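Local coordinates for gamma-glutamyltranspeptidase (Ggt) (Helicobacter pylori 26695, PDB 5BPK), which cleaves the gamma-glutamyl bond of glutathione and related compounds, as an N-terminal nucleophile hydrolase, transferring the gamma-glutamyl group to water or an acceptor amine, at the interface of chains A and B. Residues are numbered along the deposited sequence; one frame, centred on the assembly and turned at random. Chains: chain A, Gamma-glutamyltranspeptidase (Ggt); chain B, Gamma-glutamyltranspeptidase (Ggt).

The interface of chains A and B. Residues chain A 68-69, 72-73, 80-81, 139; chain B 18-19.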
loop_
_atom_site.group_PDB
_atom_site.type_symbol
_atom_site.label_atom_id
_atom_site.label_comp_id
_atom_site.label_asym_id
_atom_site.label_seq_id
_atom_site.Cartn_x
_atom_site.Cartn_y
_atom_site.Cartn_z
ATOM N N ILE A 68 -3.008 13.818 7.072
ATOM C CA ILE A 68 -1.885 13.240 6.335
ATOM C C ILE A 68 -2.248 12.813 4.919
ATOM O O ILE A 68 -1.491 13.090 3.991
ATOM C CB ILE A 68 -1.238 12.072 7.102
ATOM C CG1 ILE A 68 -0.524 12.610 8.348
ATOM C CG2 ILE A 68 -0.269 11.292 6.224
ATOM C CD1 ILE A 68 -0.004 11.540 9.274
ATOM N N GLY A 69 -3.402 12.160 4.760
ATOM C CA GLY A 69 -3.873 11.738 3.450
ATOM C C GLY A 69 -3.942 12.899 2.472
ATOM O O GLY A 69 -3.496 12.799 1.330
ATOM N N LEU A 72 -0.137 14.498 1.886
ATOM C CA LEU A 72 0.676 13.697 0.962
ATOM C C LEU A 72 0.217 13.836 -0.494
ATOM O O LEU A 72 1.022 13.691 -1.422
ATOM C CB LEU A 72 0.655 12.218 1.371
ATOM C CG LEU A 72 1.418 11.826 2.633
ATOM C CD1 LEU A 72 1.095 10.362 3.021
ATOM C CD2 LEU A 72 2.923 12.019 2.445
ATOM N N ALA A 73 -1.074 14.106 -0.699
ATOM C CA ALA A 73 -1.595 14.367 -2.047
ATOM C C ALA A 73 -0.947 15.596 -2.712
ATOM O O ALA A 73 -0.951 15.720 -3.947
ATOM C CB ALA A 73 -3.131 14.510 -2.026
ATOM N N GLY A 80 1.303 9.727 -2.820
ATOM C CA GLY A 80 0.211 10.468 -2.189
ATOM C C GLY A 80 -0.689 11.041 -3.272
ATOM O O GLY A 80 -0.218 11.382 -4.366
ATOM N N ASN A 81 -1.983 11.122 -3.003
ATOM C CA ASN A 81 -2.952 11.371 -4.064
ATOM C C ASN A 81 -4.346 11.720 -3.593
ATOM O O ASN A 81 -4.744 11.384 -2.463
ATOM C CB ASN A 81 -3.089 10.110 -4.927
ATOM C CG ASN A 81 -3.723 8.959 -4.169
ATOM O OD1 ASN A 81 -4.958 8.806 -4.181
ATOM N ND2 ASN A 81 -2.890 8.156 -3.471
ATOM N N THR A 139 -9.904 7.740 -2.912
ATOM C CA THR A 139 -9.242 8.415 -1.785
ATOM C C THR A 139 -10.085 9.475 -1.089
ATOM O O THR A 139 -10.161 9.479 0.128
ATOM C CB THR A 139 -7.908 9.009 -2.211
ATOM O OG1 THR A 139 -7.046 7.921 -2.566
ATOM C CG2 THR A 139 -7.261 9.870 -1.107
ATOM N N TYR B 18 -2.068 3.812 0.668
ATOM C CA TYR B 18 -2.828 4.314 -0.476
ATOM C C TYR B 18 -1.900 4.734 -1.607
ATOM O O TYR B 18 -0.665 4.779 -1.436
ATOM C CB TYR B 18 -3.842 5.390 -0.035
ATOM C CG TYR B 18 -3.360 6.837 0.078
ATOM C CD1 TYR B 18 -2.067 7.158 0.492
ATOM C CD2 TYR B 18 -4.233 7.884 -0.179
ATOM C CE1 TYR B 18 -1.647 8.484 0.584
ATOM C CE2 TYR B 18 -3.819 9.218 -0.090
ATOM C CZ TYR B 18 -2.528 9.507 0.287
ATOM O OH TYR B 18 -2.101 10.814 0.369
ATOM N N THR B 19 -2.473 4.977 -2.782
ATOM C CA THR B 19 -1.673 4.888 -3.996
ATOM C C THR B 19 -2.388 5.335 -5.255
ATOM O O THR B 19 -3.614 5.328 -5.318
ATOM C CB THR B 19 -1.226 3.407 -4.201
ATOM O OG1 THR B 19 -0.177 3.326 -5.176
ATOM C CG2 THR B 19 -2.407 2.526 -4.605
#
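B:Tyr18 and B:Thr19 finish strand 13-19 of chain B in extended backbone geometry, and the tyrosine points into chain A between the C-terminal half of helix 61-75, the loop at A:Gly80 and A:Asn81, and the first residue of helix 139-150. The two chains together make one Ntn-hydrolase fold, and B:Thr19 also lines the ligand pocket. A long, rigid phenol suits B:Tyr18: it reaches the helix and ends in a donor. Its OH gives a hydrogen bond of 2.6 Å to A:Gly69 O, lying in the carbonyl plane on a lone pair (C=O...O angle 127°). A:Asn81 N adds a weak bond to the same hydroxyl. The lack of side chains would let the phenol approach both glycines: A:Gly69 offers its carbonyl, A:Gly80 its CA, 3.8 Å from B:Tyr18 CZ. A:Leu72 CB lies beside the hydroxyl, 3.3 Å from B:Tyr18 OH. The A:Leu72 CD1 methyl is 4.1 Å from B:Tyr18 CE1, across the ring from A:Thr139. Over one ring face, offset toward the rim, lies A:Asn81 ND2, its amide plane inclined 36° to the ring. A chi1 of 67° sets A:Asn81 CG between its backbone N and carbonyl carbon, and the asparagine and tyrosine side chains run past each other in opposite directions. A:Thr139 serves with both branches: OG1 donates to A:Asn81 OD1 at 2.8 Å, restraining the amide's rotation, while CG2 meets the ring edge in plane, 3.6 Å from B:Tyr18 CE2.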